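Local coordinates for transcriptional regulator, TetR family (Agrobacterium tumefaciens, PDB 2G7S), which probably binds operator DNA as a dimer and regulates transcription, as other TetR-family proteins do, at residues Lys52-Leu55 with Val56-Val60; Ala158-Phe161 with Met162-His166; Ala179-Gly182 with Ala183-Pro187. One frame throughout, in Å; residues are numbered along the deposited sequence. Where two conformers were deposited one is given.

Contact 1 (Lys52-Leu55 with Val56-Val60); sequences KSDL and VCKLV
The carboxylate of Asp54 meets the ammonium group of Lys58 one helical turn on. NZ of Lys58 approaches OD1 of Asp54 on its syn side, 20° out of the carboxylate plane, forming a salt bridge of 3.1 Å; OD2 stands farther from the same NZ, at 3.6 Å, so the grip is one-sided. Lys58 reaches this position by bending at chi2 (-78°) and again at chi4 (32°), with its CG packed 3.2 Å from Asp54 O. The bridge is present in the conformer given of the two deposited for Lys58, and is to that extent doubtful.

On the buried side the contacts are mostly apolar. CD2 of Leu55 comes to 4.3 Å from CD1 of Leu59, and both leucines rest on Ala17 of helix 6-24. Val56 places CG2 3.4 Å from Lys52 O, while Lys52 sends its own NZ away to the backbone oxygens of Tyr26 and Phe29. Val56 N to Lys52 O and Leu59 N to Leu55 O, each 2.9 Å, are ordinary i to i+4 helix bonds. The amphipathic start of this helix is consistent with the long helix that, in TetR-family regulators, connects the helix-turn-helix DNA-binding domain to the C-terminal domain.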
ATOM      1  N   LYS A  52      12.424 -11.206  17.334  1.00 10.67           N
ATOM      2  CA  LYS A  52      11.330 -10.405  16.807  1.00  9.60           C
ATOM      3  C   LYS A  52      10.797 -10.991  15.506  1.00  9.97           C
ATOM      4  O   LYS A  52       9.558 -10.964  15.265  1.00  9.37           O
ATOM      5  CB  LYS A  52      11.826  -8.967  16.613  1.00 10.33           C
ATOM      6  CG  LYS A  52      10.731  -8.069  16.058  1.00 10.98           C
ATOM      7  CD  LYS A  52      11.324  -6.639  15.933  1.00 13.34           C
ATOM      8  CE  LYS A  52      10.250  -5.703  15.443  1.00 14.92           C
ATOM      9  NZ  LYS A  52      10.798  -4.265  15.340  1.00 15.79           N
ATOM     10  N   SER A  53      11.652 -11.576  14.692  1.00  8.64           N
ATOM     11  CA  SER A  53      11.142 -12.196  13.445  1.00  8.76           C
ATOM     12  C   SER A  53      10.193 -13.315  13.805  1.00 10.01           C
ATOM     13  O   SER A  53       9.172 -13.489  13.104  1.00  9.45           O
ATOM     14  CB  SER A  53      12.257 -12.675  12.554  1.00 10.29           C
ATOM     15  OG  SER A  53      12.976 -13.701  13.118  1.00 11.77           O
ATOM     16  N   ASP A  54      10.550 -14.127  14.825  1.00  7.94           N
ATOM     17  CA  ASP A  54       9.630 -15.174  15.183  1.00  8.59           C
ATOM     18  C   ASP A  54       8.296 -14.635  15.752  1.00  8.91           C
ATOM     19  O   ASP A  54       7.207 -15.151  15.413  1.00  8.97           O
ATOM     20  CB  ASP A  54      10.282 -16.038  16.240  1.00 10.92           C
ATOM     21  CG  ASP A  54       9.345 -17.173  16.697  1.00 14.80           C
ATOM     22  OD1 ASP A  54       9.123 -18.085  15.859  1.00 17.90           O
ATOM     23  OD2 ASP A  54       8.901 -17.113  17.850  1.00 20.38           O
ATOM     24  N   LEU A  55       8.374 -13.588  16.574  1.00  8.17           N
ATOM     25  CA  LEU A  55       7.145 -12.992  17.089  1.00  8.84           C
ATOM     26  C   LEU A  55       6.246 -12.554  15.925  1.00  8.86           C
ATOM     27  O   LEU A  55       5.021 -12.830  15.897  1.00  8.94           O
ATOM     28  CB  LEU A  55       7.583 -11.790  17.939  1.00  9.06           C
ATOM     29  CG  LEU A  55       6.493 -11.168  18.767  1.00 15.69           C
ATOM     30  CD1 LEU A  55       7.168 -10.299  19.935  1.00 17.13           C
ATOM     31  CD2 LEU A  55       5.717 -10.318  17.920  1.00 16.76           C
ATOM     32  N   VAL A  56       6.860 -11.880  14.954  1.00  8.16           N
ATOM     33  CA  VAL A  56       6.025 -11.373  13.837  1.00  7.56           C
ATOM     34  C   VAL A  56       5.549 -12.530  12.919  1.00  7.92           C
ATOM     35  O   VAL A  56       4.388 -12.478  12.440  1.00  7.87           O
ATOM     36  CB  VAL A  56       6.801 -10.286  13.088  1.00  7.91           C
ATOM     37  CG1 VAL A  56       6.005  -9.831  11.837  1.00  9.10           C
ATOM     38  CG2 VAL A  56       7.027  -9.094  14.059  1.00  9.42           C
ATOM     39  N   CYS A  57       6.354 -13.575  12.727  1.00  7.74           N
ATOM     40  CA  CYS A  57       5.794 -14.696  11.966  1.00  7.91           C
ATOM     41  C   CYS A  57       4.602 -15.282  12.680  1.00  8.50           C
ATOM     42  O   CYS A  57       3.617 -15.642  12.015  1.00  9.56           O
ATOM     43  CB  CYS A  57       6.845 -15.798  11.818  1.00  8.98           C
ATOM     44  SG  CYS A  57       8.105 -15.461  10.578  1.00 10.31           S
ATOM     45  N   LYS A  58       4.684 -15.404  14.015  0.50  9.32           N
ATOM     46  CA  LYS A  58       3.550 -15.961  14.771  0.50  9.35           C
ATOM     47  C   LYS A  58       2.319 -15.056  14.691  0.50  8.81           C
ATOM     48  O   LYS A  58       1.188 -15.539  14.687  0.50  9.53           O
ATOM     49  CB  LYS A  58       3.960 -16.169  16.225  0.50 10.21           C
ATOM     50  CG  LYS A  58       4.959 -17.312  16.313  0.50 14.05           C
ATOM     51  CD  LYS A  58       4.237 -18.643  16.222  0.50 17.51           C
ATOM     52  CE  LYS A  58       5.239 -19.796  16.086  0.50 18.54           C
ATOM     53  NZ  LYS A  58       6.476 -19.509  16.799  0.50 15.75           N
ATOM     54  N   LEU A  59       2.549 -13.752  14.749  1.00  9.55           N
ATOM     55  CA  LEU A  59       1.451 -12.810  14.655  1.00  9.35           C
ATOM     56  C   LEU A  59       0.811 -12.907  13.287  1.00  9.70           C
ATOM     57  O   LEU A  59      -0.441 -12.868  13.200  1.00 10.29           O
ATOM     58  CB  LEU A  59       2.117 -11.412  14.845  1.00 14.27           C
ATOM     59  CG  LEU A  59       1.556 -10.044  14.741  1.00 16.69           C
ATOM     60  CD1 LEU A  59       2.620  -9.049  15.270  1.00 15.22           C
ATOM     61  CD2 LEU A  59       0.980  -9.709  13.414  1.00 13.42           C
ATOM     62  N   VAL A  60       1.634 -12.935  12.217  1.00  8.87           N
ATOM     63  CA  VAL A  60       1.037 -12.959  10.870  1.00  8.93           C
ATOM     64  C   VAL A  60       0.337 -14.300  10.659  1.00  9.44           C
ATOM     65  O   VAL A  60      -0.746 -14.319  10.056  1.00  9.60           O
ATOM     66  CB  VAL A  60       2.093 -12.737   9.813  1.00  8.79           C
ATOM     67  CG1 VAL A  60       1.529 -12.938   8.448  1.00 10.16           C
ATOM     68  CG2 VAL A  60       2.715 -11.302   9.979  1.00 10.71           C
TER

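Contact 2 (Ala158-Phe161 with Met162-His166); sequences AEIF and MATVH
In the middle of helix 154-173, at the dimer interface of the C-terminal domain, Ile160 O accepts two hydrogen bonds from Thr164. One comes from Thr164 N, at 2.8 Å, the other from Thr164 OG1, at 2.7 Å, and the two donors reach Ile160 O from opposite faces of the carbonyl plane. The hydroxyl lies 40° out of that plane, placed there by a chi1 of -57° that keeps OG1 beside its own backbone N.

Elsewhere around the helix, Val165 lays CG2 over one face of the Phe161 ring in a CH-pi contact, 4.1 Å from the centroid and offset toward the rim; this is in the conformer given of the two deposited for Phe161, so the contact is less certain. Glu159 and the selenomethionine Met162 run side by side, pointing the same way, and the methyl CE of Met162 sits 3.9 Å from OE1 of Glu159. That carboxylate is held through OE2 by Ser132 and through OE1 by His175 of the second subunit.

Thr164 also packs on Thr164 of the second subunit. By turning its hydroxyl back onto the carbonyl of Ile160, it satisfies a buried polar group within its own helix, which probably makes the surface facing the partner less polar.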
ATOM      1  N   ALA A 158      -9.619 -11.046  -9.854  1.00  6.35           N
ATOM      2  CA  ALA A 158      -9.287 -11.153  -8.417  1.00  6.56           C
ATOM      3  C   ALA A 158      -8.061 -10.298  -8.069  1.00  6.40           C
ATOM      4  O   ALA A 158      -8.007  -9.651  -7.024  1.00  7.43           O
ATOM      5  CB  ALA A 158      -8.958 -12.625  -8.080  1.00  8.14           C
ATOM      6  N   GLU A 159      -7.037 -10.357  -8.919  1.00  6.55           N
ATOM      7  CA  GLU A 159      -5.847  -9.571  -8.678  1.00  6.96           C
ATOM      8  C   GLU A 159      -6.139  -8.082  -8.724  1.00  7.06           C
ATOM      9  O   GLU A 159      -5.601  -7.305  -7.886  1.00  6.88           O
ATOM     10  CB  GLU A 159      -4.758  -9.954  -9.687  1.00  8.49           C
ATOM     11  CG  GLU A 159      -4.138 -11.330  -9.475  1.00  8.16           C
ATOM     12  CD  GLU A 159      -3.223 -11.373  -8.250  1.00  9.70           C
ATOM     13  OE1 GLU A 159      -2.482 -10.375  -8.017  1.00 11.92           O
ATOM     14  OE2 GLU A 159      -3.208 -12.431  -7.616  1.00 10.82           O
ATOM     15  N   ILE A 160      -7.028  -7.648  -9.649  1.00  6.57           N
ATOM     16  CA  ILE A 160      -7.444  -6.224  -9.656  1.00  5.94           C
ATOM     17  C   ILE A 160      -8.228  -5.913  -8.395  1.00  6.34           C
ATOM     18  O   ILE A 160      -8.013  -4.848  -7.767  1.00  6.54           O
ATOM     19  CB  ILE A 160      -8.236  -5.949 -10.941  1.00  6.52           C
ATOM     20  CG1 ILE A 160      -7.297  -5.993 -12.177  1.00  7.95           C
ATOM     21  CG2 ILE A 160      -8.989  -4.612 -10.856  1.00  8.53           C
ATOM     22  CD1 ILE A 160      -8.024  -6.246 -13.486  1.00 11.03           C
ATOM     23  N   PHE A 161      -9.175  -6.758  -8.033  0.50  6.45           N
ATOM     24  CA  PHE A 161      -9.976  -6.379  -6.855  0.50  5.83           C
ATOM     25  C   PHE A 161      -9.112  -6.367  -5.575  0.50  5.70           C
ATOM     26  O   PHE A 161      -9.308  -5.513  -4.684  0.50  5.42           O
ATOM     27  CB  PHE A 161     -11.136  -7.362  -6.753  0.50  6.14           C
ATOM     28  CG  PHE A 161     -12.085  -7.048  -5.635  0.50  5.41           C
ATOM     29  CD1 PHE A 161     -12.983  -5.998  -5.769  0.50  8.54           C
ATOM     30  CD2 PHE A 161     -12.112  -7.835  -4.478  0.50  7.79           C
ATOM     31  CE1 PHE A 161     -13.856  -5.689  -4.705  0.50 10.77           C
ATOM     32  CE2 PHE A 161     -12.996  -7.552  -3.436  0.50 10.56           C
ATOM     33  CZ  PHE A 161     -13.893  -6.482  -3.580  0.50 10.65           C
HETATM   34  N   MSE A 162      -8.185  -7.306  -5.432  1.00  6.16           N
HETATM   35  CA  MSE A 162      -7.326  -7.285  -4.234  1.00  6.59           C
HETATM   36  C   MSE A 162      -6.471  -6.035  -4.243  1.00  5.99           C
HETATM   37  O   MSE A 162      -6.312  -5.368  -3.180  1.00  6.39           O
HETATM   38  CB  MSE A 162      -6.417  -8.557  -4.253  1.00  7.49           C
HETATM   39  CG  MSE A 162      -5.504  -8.564  -3.007  1.00  8.13           C
HETATM   40 SE   MSE A 162      -4.645 -10.282  -2.733  0.80 11.39          SE
HETATM   41  CE  MSE A 162      -3.462 -10.225  -4.289  1.00  9.82           C
ATOM     42  N   ALA A 163      -5.892  -5.643  -5.385  1.00  6.02           N
ATOM     43  CA  ALA A 163      -5.056  -4.458  -5.455  1.00  5.54           C
ATOM     44  C   ALA A 163      -5.904  -3.209  -5.142  1.00  5.75           C
ATOM     45  O   ALA A 163      -5.435  -2.241  -4.520  1.00  5.99           O
ATOM     46  CB  ALA A 163      -4.410  -4.335  -6.816  1.00  6.76           C
ATOM     47  N   THR A 164      -7.142  -3.190  -5.635  1.00  6.10           N
ATOM     48  CA  THR A 164      -8.037  -2.032  -5.373  1.00  6.63           C
ATOM     49  C   THR A 164      -8.324  -1.930  -3.889  1.00  5.05           C
ATOM     50  O   THR A 164      -8.308  -0.812  -3.343  1.00  6.55           O
ATOM     51  CB  THR A 164      -9.338  -2.192  -6.182  1.00  7.70           C
ATOM     52  OG1 THR A 164      -8.969  -2.326  -7.604  1.00  9.76           O
ATOM     53  CG2 THR A 164     -10.179  -0.966  -6.028  1.00 10.29           C
ATOM     54  N   VAL A 165      -8.582  -3.048  -3.213  1.00  5.63           N
ATOM     55  CA  VAL A 165      -8.814  -3.060  -1.760  1.00  5.79           C
ATOM     56  C   VAL A 165      -7.570  -2.511  -1.041  1.00  4.87           C
ATOM     57  O   VAL A 165      -7.718  -1.675  -0.128  1.00  5.90           O
ATOM     58  CB  VAL A 165      -9.180  -4.510  -1.316  1.00  6.43           C
ATOM     59  CG1 VAL A 165      -9.042  -4.722   0.140  1.00  7.66           C
ATOM     60  CG2 VAL A 165     -10.624  -4.876  -1.796  1.00  7.65           C
ATOM     61  N   HIS A 166      -6.386  -3.046  -1.395  1.00  5.25           N
ATOM     62  CA  HIS A 166      -5.201  -2.593  -0.677  1.00  4.94           C
ATOM     63  C   HIS A 166      -4.915  -1.105  -0.982  1.00  4.89           C
ATOM     64  O   HIS A 166      -4.504  -0.348  -0.063  1.00  5.59           O
ATOM     65  CB  HIS A 166      -4.036  -3.433  -1.092  1.00  5.31           C
ATOM     66  CG  HIS A 166      -4.153  -4.833  -0.600  1.00  6.01           C
ATOM     67  ND1 HIS A 166      -3.457  -5.874  -1.184  1.00  6.72           N
ATOM     68  CD2 HIS A 166      -4.852  -5.370   0.432  1.00  5.99           C
ATOM     69  CE1 HIS A 166      -3.731  -7.012  -0.519  1.00  6.93           C
ATOM     70  NE2 HIS A 166      -4.587  -6.734   0.466  1.00  6.84           N
TER

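Contact 3 (Ala179-Gly182 with Ala183-Pro187); sequences ATFG and AITRP
Gly182, Ala183 and Thr185 carry most of this contact, in the opening turns of helix 180-192. Having no side chain, Gly182 lets Arg186 lie close along the helix surface: the arginine chain, extended from CG to NE, passes with CD 3.9 Å from Gly182 CA, and that CA sits at the edge of the guanidinium, near its plane. Arg186 N donates to Gly182 O at 2.9 Å, and CB of Arg186 lies 3.2 Å from Gly182 O. The far end of the arginine forms a salt bridge through NH2 to Glu93 of helix 81-98.

Ala183 closes the first turn. Its N bonds to Ala179 O at 3.0 Å, and its CB lies 3.4 Å from Ala179 O.

Thr185 clasps Phe181 in two ways. With chi1 at 54°, OG1 falls between its own backbone N and carbonyl carbon, where it reaches back to Phe181 O at 2.8 Å from above the carbonyl plane; Thr185 N bonds to the same oxygen. The methyl CG2 is thereby set over one face of the Phe181 ring, in a CH-pi contact 4.2 Å from the centroid and 16° off the normal. On another side of the helix CG2 of Thr180 lies beside CD1 of Ile184, while its hydroxyl bonds to Asp177 in the preceding loop.

Pro187, which has no N-H to give to the turn before, marks a kink and packs on Ile160 of the second subunit. The arrangement is consistent with the last helix of a TetR-type C-terminal domain, whose final two helices commonly build a dimeric four-helix bundle.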
ATOM      1  N   ALA A 179     -15.409   7.339   4.005  1.00 19.58           N
ATOM      2  CA  ALA A 179     -16.149   6.929   2.809  1.00 16.24           C
ATOM      3  C   ALA A 179     -15.213   6.547   1.696  1.00 12.93           C
ATOM      4  O   ALA A 179     -15.681   5.936   0.784  1.00 11.53           O
ATOM      5  CB  ALA A 179     -17.020   8.091   2.288  1.00 18.96           C
ATOM      6  N   THR A 180     -13.919   6.877   1.777  1.00 11.65           N
ATOM      7  CA  THR A 180     -12.996   6.559   0.683  1.00 10.17           C
ATOM      8  C   THR A 180     -12.972   5.085   0.319  1.00  8.77           C
ATOM      9  O   THR A 180     -12.909   4.735  -0.870  1.00  9.22           O
ATOM     10  CB  THR A 180     -11.589   7.031   1.134  1.00 14.51           C
ATOM     11  OG1 THR A 180     -11.639   8.459   1.113  1.00 17.25           O
ATOM     12  CG2 THR A 180     -10.539   6.578   0.291  1.00 12.75           C
ATOM     13  N   PHE A 181     -12.952   4.210   1.327  1.00  7.81           N
ATOM     14  CA  PHE A 181     -12.742   2.798   1.015  1.00  7.73           C
ATOM     15  C   PHE A 181     -13.870   2.259   0.139  1.00  7.29           C
ATOM     16  O   PHE A 181     -13.605   1.633  -0.928  1.00  8.69           O
ATOM     17  CB  PHE A 181     -12.615   1.968   2.300  1.00  8.29           C
ATOM     18  CG  PHE A 181     -12.319   0.504   2.043  1.00  7.95           C
ATOM     19  CD1 PHE A 181     -11.024   0.058   1.821  1.00  7.86           C
ATOM     20  CD2 PHE A 181     -13.342  -0.410   1.998  1.00  9.79           C
ATOM     21  CE1 PHE A 181     -10.771  -1.312   1.548  1.00  7.19           C
ATOM     22  CE2 PHE A 181     -13.114  -1.750   1.726  1.00 10.62           C
ATOM     23  CZ  PHE A 181     -11.826  -2.214   1.502  1.00  8.23           C
ATOM     24  N   GLY A 182     -15.123   2.557   0.497  1.00  8.62           N
ATOM     25  CA  GLY A 182     -16.227   2.125  -0.332  1.00  8.43           C
ATOM     26  C   GLY A 182     -16.296   2.848  -1.675  1.00  7.69           C
ATOM     27  O   GLY A 182     -16.654   2.281  -2.713  1.00  9.62           O
ATOM     28  N   ALA A 183     -15.954   4.147  -1.662  1.00  8.83           N
ATOM     29  CA  ALA A 183     -16.036   4.914  -2.905  1.00  9.43           C
ATOM     30  C   ALA A 183     -15.079   4.376  -3.956  1.00  9.39           C
ATOM     31  O   ALA A 183     -15.310   4.546  -5.185  1.00 10.05           O
ATOM     32  CB  ALA A 183     -15.682   6.367  -2.635  1.00 10.56           C
ATOM     33  N   ILE A 184     -13.993   3.743  -3.513  1.00  8.32           N
ATOM     34  CA  ILE A 184     -13.036   3.204  -4.470  1.00  7.47           C
ATOM     35  C   ILE A 184     -13.385   1.753  -4.840  1.00  7.29           C
ATOM     36  O   ILE A 184     -13.202   1.387  -6.046  1.00  8.11           O
ATOM     37  CB  ILE A 184     -11.611   3.282  -3.890  1.00  7.31           C
ATOM     38  CG1 ILE A 184     -11.183   4.750  -3.862  1.00  8.09           C
ATOM     39  CG2 ILE A 184     -10.604   2.421  -4.662  1.00  7.94           C
ATOM     40  CD1 ILE A 184      -9.962   4.985  -3.000  1.00  8.79           C
ATOM     41  N   THR A 185     -13.807   0.937  -3.865  1.00  7.08           N
ATOM     42  CA  THR A 185     -13.950  -0.483  -4.141  1.00  7.63           C
ATOM     43  C   THR A 185     -15.333  -0.875  -4.701  1.00  7.77           C
ATOM     44  O   THR A 185     -15.428  -1.858  -5.460  1.00  8.94           O
ATOM     45  CB  THR A 185     -13.725  -1.315  -2.880  1.00  7.31           C
ATOM     46  OG1 THR A 185     -14.592  -0.871  -1.825  1.00  8.08           O
ATOM     47  CG2 THR A 185     -12.267  -1.243  -2.398  1.00  8.61           C
ATOM     48  N   ARG A 186     -16.364  -0.113  -4.343  1.00  8.17           N
ATOM     49  CA  ARG A 186     -17.722  -0.562  -4.678  1.00  8.80           C
ATOM     50  C   ARG A 186     -18.026  -0.419  -6.187  1.00  9.33           C
ATOM     51  O   ARG A 186     -18.842  -1.179  -6.727  1.00 10.85           O
ATOM     52  CB  ARG A 186     -18.756   0.118  -3.760  1.00  9.97           C
ATOM     53  CG  ARG A 186     -18.595  -0.499  -2.339  1.00  9.39           C
ATOM     54  CD  ARG A 186     -19.496   0.267  -1.355  1.00 11.17           C
ATOM     55  NE  ARG A 186     -19.450  -0.337  -0.024  1.00 10.84           N
ATOM     56  CZ  ARG A 186     -20.094  -1.455   0.254  1.00  9.13           C
ATOM     57  NH1 ARG A 186     -20.823  -2.093  -0.706  1.00 12.17           N
ATOM     58  NH2 ARG A 186     -20.020  -1.978   1.508  1.00 11.77           N
ATOM     59  N   PRO A 187     -17.515   0.618  -6.870  1.00  9.85           N
ATOM     60  CA  PRO A 187     -17.880   0.694  -8.314  1.00 10.16           C
ATOM     61  C   PRO A 187     -17.540  -0.583  -9.105  1.00 11.49           C
ATOM     62  O   PRO A 187     -18.295  -0.958 -10.007  1.00 11.72           O
ATOM     63  CB  PRO A 187     -17.161   1.957  -8.803  1.00 11.04           C
ATOM     64  CG  PRO A 187     -17.164   2.852  -7.548  1.00 10.19           C
ATOM     65  CD  PRO A 187     -16.850   1.853  -6.408  1.00 10.99           C
TER

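Contacts 2 and 3 form one neighbourhood, their centres about 12 Å apart on successive helices 154-173 and 180-192. They touch directly: CG2 of Thr164 lies 3.7 Å from CG2 of Ile184, and Val165 O approaches CE1 of Phe181 to 3.5 Å. Both also meet the second subunit, where Ala163 and Ile184 pair across the interface. Contact 1 stands apart, on the opposite side of the chain's centre, its centre about 25 Å from that of contact 2 and about 32 Å from that of contact 3. No other chain of the assembly touches it. Contact 1 thus lies towards the probable DNA-binding end, contacts 2 and 3 at the dimer-forming end.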